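Local coordinates for protein amidohydrolase (Xanthomonas campestris pv. campestris, PDB 4DZH) that probably deaminates adenosine-type nucleosides such as 5'-methylthioadenosine, as a zinc-dependent amidohydrolase of the ATZ/TRZ family, at residues T80-T85 against T122-E127; R88-D93 against G317-N322. All blocks are in the same frame, centred on the assembly; numbering follows the deposited sequence. Where two conformers were deposited one is given.

Contact 1 (T80-T85 against T122-E127); sequences THNPMT and TLAIAE. With ZN (zinc ion), chain E.
Asn-82 and Ala-124 bring the two backbones together, with their CA atoms 5.8 Å apart. Residues 82-85 form the start of a 3-10 segment, in which Thr-85 N bonds to Asn-82 O and Met-84 N to His-81 O. Residues 122-127 are a piece of helix 114-130.

The methyl of Ala-124 sits over the face of the Asn-82 amide, with Ala-124 CB 3.3 Å from Asn-82 CG and nearly equidistant from the oxygen and nitrogen of the amide. The polar end of Asn-82 is held from elsewhere: ND2 bonds to Tyr-150 OH. Thr-85 splits its two branches between neighbouring helix residues. With chi1 at 51° the hydroxyl is tucked over the backbone, which turns OG1 to Leu-123 and CG2 to Ala-124. Thr-85 CG2 meets Ala-124 CB at 3.7 Å. Thr-85 OG1 is 3.5 Å from Leu-123 CD2, and these two side chains run antiparallel, alongside one another. Thr-85 OG1 also lies 3.2 Å from Asn-82 O, but Gly-120 is its strongest polar partner.

The HxH metal motif, His-79 and His-81, sits at the C-terminal end of strand 69-80, the first strand of the TIM barrel of the amidohydrolase fold. The chain then runs into a 3-10 turn packed against helix 114-130. His-81 NE2 binds zinc at 2.0 Å, and water 1 completes the site with His-79, His-228 and Asp-316. The ring is also held at its other nitrogen, where ND1 bonds to Asn-139 O. Asn-82, which touches the helix, directly follows this zinc ligand.

Glu-127 touches the 3-10 segment lightly, with OE1 4.4 Å from Thr-85 CG2. Its carboxylate forms salt bridges with Arg-88 and Arg-407. Leu-389 of the second subunit packs on Glu-127.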
loop_
_atom_site.group_PDB
_atom_site.type_symbol
_atom_site.label_atom_id
_atom_site.label_comp_id
_atom_site.label_asym_id
_atom_site.label_seq_id
_atom_site.Cartn_x
_atom_site.Cartn_y
_atom_site.Cartn_z
ATOM N N THR A 80 -5.800 17.007 2.236
ATOM C CA THR A 80 -6.888 16.407 1.450
ATOM C C THR A 80 -7.563 17.381 0.490
ATOM O O THR A 80 -7.586 18.599 0.695
ATOM C CB THR A 80 -7.993 15.800 2.359
ATOM O OG1 THR A 80 -8.483 16.820 3.258
ATOM C CG2 THR A 80 -7.394 14.643 3.188
ATOM N N HIS A 81 -8.157 16.823 -0.566
ATOM C CA HIS A 81 -9.108 17.523 -1.432
ATOM C C HIS A 81 -10.296 16.572 -1.493
ATOM O O HIS A 81 -10.504 15.888 -2.495
ATOM C CB HIS A 81 -8.541 17.755 -2.848
ATOM C CG HIS A 81 -7.208 18.447 -2.881
ATOM N ND1 HIS A 81 -7.039 19.750 -2.451
ATOM C CD2 HIS A 81 -5.994 18.024 -3.307
ATOM C CE1 HIS A 81 -5.773 20.102 -2.604
ATOM N NE2 HIS A 81 -5.113 19.061 -3.093
ATOM N N ASN A 82 -11.040 16.507 -0.398
ATOM C CA ASN A 82 -11.916 15.346 -0.220
ATOM C C ASN A 82 -13.124 15.168 -1.189
ATOM O O ASN A 82 -13.500 14.026 -1.477
ATOM C CB ASN A 82 -12.283 15.165 1.281
ATOM C CG ASN A 82 -11.293 14.249 2.015
ATOM O OD1 ASN A 82 -10.495 13.494 1.393
ATOM N ND2 ASN A 82 -11.363 14.267 3.350
ATOM N N PRO A 83 -13.682 16.263 -1.724
ATOM C CA PRO A 83 -14.737 16.064 -2.730
ATOM C C PRO A 83 -14.240 15.267 -3.940
ATOM O O PRO A 83 -15.042 14.713 -4.674
ATOM C CB PRO A 83 -15.108 17.497 -3.139
ATOM C CG PRO A 83 -14.865 18.286 -1.883
ATOM C CD PRO A 83 -13.568 17.674 -1.320
ATOM N N MET A 84 -12.924 15.221 -4.163
ATOM C CA MET A 84 -12.401 14.439 -5.272
ATOM C C MET A 84 -12.533 12.911 -5.075
ATOM O O MET A 84 -12.176 12.158 -5.973
ATOM C CB MET A 84 -10.962 14.874 -5.622
ATOM C CG MET A 84 -10.844 16.379 -5.783
ATOM S SD MET A 84 -9.234 16.983 -6.326
ATOM C CE MET A 84 -9.247 16.542 -8.055
ATOM N N THR A 85 -13.081 12.434 -3.946
ATOM C CA THR A 85 -13.449 11.027 -3.864
ATOM C C THR A 85 -14.421 10.713 -5.001
ATOM O O THR A 85 -14.389 9.634 -5.566
ATOM C CB THR A 85 -14.201 10.654 -2.601
ATOM O OG1 THR A 85 -15.296 11.564 -2.448
ATOM C CG2 THR A 85 -13.325 10.709 -1.417
ATOM N N THR A 122 -18.711 13.873 2.324
ATOM C CA THR A 122 -19.374 12.867 3.110
ATOM C C THR A 122 -18.868 11.459 2.775
ATOM O O THR A 122 -18.601 10.647 3.678
ATOM C CB THR A 122 -20.898 12.955 2.898
ATOM O OG1 THR A 122 -21.339 14.249 3.271
ATOM C CG2 THR A 122 -21.600 11.906 3.716
ATOM N N LEU A 123 -18.730 11.165 1.473
ATOM C CA LEU A 123 -18.094 9.938 1.036
ATOM C C LEU A 123 -16.681 9.763 1.671
ATOM O O LEU A 123 -16.363 8.702 2.217
ATOM C CB LEU A 123 -18.007 9.934 -0.494
ATOM C CG LEU A 123 -17.400 8.666 -1.106
ATOM C CD1 LEU A 123 -18.113 7.407 -0.586
ATOM C CD2 LEU A 123 -17.477 8.789 -2.587
ATOM N N ALA A 124 -15.894 10.839 1.654
ATOM C CA ALA A 124 -14.565 10.790 2.245
ATOM C C ALA A 124 -14.589 10.502 3.748
ATOM O O ALA A 124 -13.771 9.708 4.261
ATOM C CB ALA A 124 -13.811 12.089 1.969
ATOM N N ILE A 125 -15.554 11.109 4.455
ATOM C CA ILE A 125 -15.653 10.896 5.891
ATOM C C ILE A 125 -15.883 9.399 6.191
ATOM O O ILE A 125 -15.216 8.807 7.044
ATOM C CB ILE A 125 -16.770 11.761 6.486
ATOM C CG1 ILE A 125 -16.372 13.234 6.481
ATOM C CG2 ILE A 125 -17.143 11.234 7.897
ATOM C CD1 ILE A 125 -17.551 14.165 6.806
ATOM N N ALA A 126 -16.762 8.746 5.425
ATOM C CA ALA A 126 -16.952 7.300 5.597
ATOM C C ALA A 126 -15.637 6.522 5.336
ATOM O O ALA A 126 -15.267 5.622 6.102
ATOM C CB ALA A 126 -18.089 6.824 4.678
ATOM N N GLU A 127 -14.959 6.844 4.230
ATOM C CA GLU A 127 -13.722 6.155 3.905
ATOM C C GLU A 127 -12.638 6.387 4.957
ATOM O O GLU A 127 -11.898 5.449 5.336
ATOM C CB GLU A 127 -13.212 6.562 2.511
ATOM C CG GLU A 127 -11.902 5.825 2.168
ATOM C CD GLU A 127 -11.413 6.062 0.765
ATOM O OE1 GLU A 127 -12.107 6.695 -0.042
ATOM O OE2 GLU A 127 -10.282 5.588 0.499
HETATM ZN ZN ZN E . -3.138 18.953 -3.073
HETATM O O HOH W 1 -1.774 18.507 -4.500
#

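Contact 2 (R88-D93 against G317-N322); sequences RGVADD and GCASNN. With MG (magnesium ion), chain B.
The amide of Asn-322 and the carboxylate of Asp-92 meet edge to edge, their planes 17° apart. Asn-322 ND2 gives a proton to Asp-92 OD1 at 3.0 Å. The bond is almost straight, 177° at the hydrogen. The acceptor lies in the amide plane, and the donor reaches the syn side of OD1, somewhat out of the carboxylate plane. The guanidinium of Arg-88 has Asn-322 O at its edge, near its plane, while Cys-318 SG approaches obliquely, 3.5 Å from NH1. NH1 donates to Asn-322 O at 3.2 Å, in the carbonyl plane.

A bend at chi3 (-45°) turns the guanidinium so that NH1 comes to Asn-322 O. NE bonds to Gln-392 O of the second subunit. Closer to the backbone, Arg-88 CA makes a CH...O contact with Cys-318 O, which also accepts a weak bond from Gly-89 N. Water 2 bridges the loops, accepting from Ala-91 N and donating to Asp-92 OD1 and Ala-319 O.

Residues 317-320 form a type I beta turn, and a cis peptide bond precedes Asn-322. The amide oxygen of Asn-322 folds back to accept from Asn-321 N at 2.7 Å. Both segments are loops that follow strands of the barrel. Asn-321 OD1 binds magnesium at 2.0 Å, with Glu-289, Asp-323 and three waters.

Asp-92 OD1 also pairs with Lys-293, and OD2 bonds to Ser-399 of the second subunit. The carboxylate therefore receives bonds from the facing loop, from Lys-293, from a water and from the partner chain, and Lys-293 would tend to stabilise its negative charge. The amide of Asn-322 is gripped at both ends, which fixes its rotation beside the magnesium ligand Asn-321.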
loop_
_atom_site.group_PDB
_atom_site.type_symbol
_atom_site.label_atom_id
_atom_site.label_comp_id
_atom_site.label_asym_id
_atom_site.label_seq_id
_atom_site.Cartn_x
_atom_site.Cartn_y
_atom_site.Cartn_z
ATOM N N ARG A 88 -12.682 9.478 -8.237
ATOM C CA ARG A 88 -11.761 8.367 -8.038
ATOM C C ARG A 88 -11.423 7.653 -9.329
ATOM O O ARG A 88 -12.312 7.075 -9.935
ATOM C CB ARG A 88 -12.385 7.389 -7.040
ATOM C CG ARG A 88 -11.386 6.347 -6.504
ATOM C CD ARG A 88 -12.038 5.331 -5.596
ATOM N NE ARG A 88 -12.983 5.807 -4.574
ATOM C CZ ARG A 88 -12.667 6.191 -3.339
ATOM N NH1 ARG A 88 -11.394 6.274 -2.925
ATOM N NH2 ARG A 88 -13.649 6.484 -2.490
ATOM N N GLY A 89 -10.139 7.682 -9.734
ATOM C CA GLY A 89 -9.686 7.016 -10.953
ATOM C C GLY A 89 -10.261 7.605 -12.227
ATOM O O GLY A 89 -10.353 6.917 -13.229
ATOM N N VAL A 90 -10.647 8.881 -12.208
ATOM C CA VAL A 90 -11.319 9.458 -13.389
ATOM C C VAL A 90 -10.332 9.653 -14.531
ATOM O O VAL A 90 -10.718 9.655 -15.723
ATOM C CB VAL A 90 -12.071 10.787 -13.037
ATOM C CG1 VAL A 90 -11.098 11.895 -12.673
ATOM C CG2 VAL A 90 -12.972 11.231 -14.193
ATOM N N ALA A 91 -9.046 9.778 -14.203
ATOM C CA ALA A 91 -8.060 10.063 -15.255
ATOM C C ALA A 91 -6.629 9.605 -14.942
ATOM O O ALA A 91 -5.729 10.416 -14.731
ATOM C CB ALA A 91 -8.064 11.551 -15.581
ATOM N N ASP A 92 -6.417 8.302 -14.967
ATOM C CA ASP A 92 -5.152 7.733 -14.536
ATOM C C ASP A 92 -4.127 7.659 -15.673
ATOM O O ASP A 92 -4.481 7.712 -16.862
ATOM C CB ASP A 92 -5.417 6.350 -13.943
ATOM C CG ASP A 92 -6.143 6.421 -12.611
ATOM O OD1 ASP A 92 -5.806 7.300 -11.788
ATOM O OD2 ASP A 92 -7.053 5.599 -12.384
ATOM N N ASP A 93 -2.847 7.590 -15.303
ATOM C CA ASP A 93 -1.778 7.203 -16.221
ATOM C C ASP A 93 -1.547 8.213 -17.342
ATOM O O ASP A 93 -1.188 7.843 -18.457
ATOM C CB ASP A 93 -2.039 5.784 -16.754
ATOM C CG ASP A 93 -2.252 4.762 -15.606
ATOM O OD1 ASP A 93 -1.524 4.849 -14.593
ATOM O OD2 ASP A 93 -3.149 3.896 -15.709
ATOM N N GLY A 317 -5.646 13.925 -3.165
ATOM C CA GLY A 317 -7.000 13.561 -3.591
ATOM C C GLY A 317 -7.096 12.217 -4.298
ATOM O O GLY A 317 -6.079 11.651 -4.733
ATOM N N CYS A 318 -8.327 11.702 -4.450
ATOM C CA CYS A 318 -8.561 10.385 -5.006
ATOM C C CYS A 318 -8.449 10.309 -6.525
ATOM O O CYS A 318 -8.647 9.236 -7.064
ATOM C CB CYS A 318 -9.896 9.784 -4.544
ATOM S SG CYS A 318 -9.894 9.413 -2.767
ATOM N N ALA A 319 -8.100 11.402 -7.188
ATOM C CA ALA A 319 -7.771 11.293 -8.615
ATOM C C ALA A 319 -6.263 11.147 -8.777
ATOM O O ALA A 319 -5.781 10.967 -9.910
ATOM C CB ALA A 319 -8.278 12.514 -9.395
ATOM N N SER A 320 -5.514 11.245 -7.682
ATOM C CA SER A 320 -4.058 10.968 -7.750
ATOM C C SER A 320 -3.556 10.224 -6.501
ATOM O O SER A 320 -2.646 10.692 -5.800
ATOM C CB SER A 320 -3.257 12.236 -7.985
ATOM O OG SER A 320 -3.222 13.085 -6.858
ATOM N N ASN A 321 -4.206 9.100 -6.232
ATOM C CA ASN A 321 -3.733 8.232 -5.158
ATOM C C ASN A 321 -3.973 6.751 -5.392
ATOM O O ASN A 321 -3.000 6.002 -5.459
ATOM C CB ASN A 321 -4.210 8.737 -3.761
ATOM C CG ASN A 321 -3.512 7.998 -2.626
ATOM O OD1 ASN A 321 -3.610 6.757 -2.514
ATOM N ND2 ASN A 321 -2.798 8.735 -1.794
ATOM N N ASN A 322 -5.209 6.233 -5.492
ATOM C CA ASN A 322 -6.493 6.952 -5.580
ATOM C C ASN A 322 -7.364 6.666 -4.358
ATOM O O ASN A 322 -8.619 6.698 -4.448
ATOM C CB ASN A 322 -7.202 6.437 -6.822
ATOM C CG ASN A 322 -6.590 6.986 -8.075
ATOM O OD1 ASN A 322 -5.825 7.947 -8.031
ATOM N ND2 ASN A 322 -6.895 6.361 -9.197
HETATM MG MG MG B . -3.142 5.140 -1.482
HETATM O O HOH W 2 -7.451 9.656 -11.583
HETATM O O HOH W 3 -3.351 4.225 -3.433
HETATM O O HOH W 4 -2.907 6.031 0.347
HETATM O O HOH W 5 -3.087 3.135 -0.746
#

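In the fold
Both contacts are buried, and both use the long loop between strand 69-80 and helix 96-111. Contact 1 takes its beginning, beside a zinc ligand, and sets it on helix 114-130. Contact 2 takes a later part and joins it to the loop after strand 310-313, beside a magnesium ligand. Contact 1 lies nearer the centre of the chain and meets by van der Waals contact alone between its segments. Contact 2 lies farther out and is mainly polar, with a water and more bonds to the second subunit. The two touch directly: a salt bridge joins them, and Thr-85 packs on Cys-318.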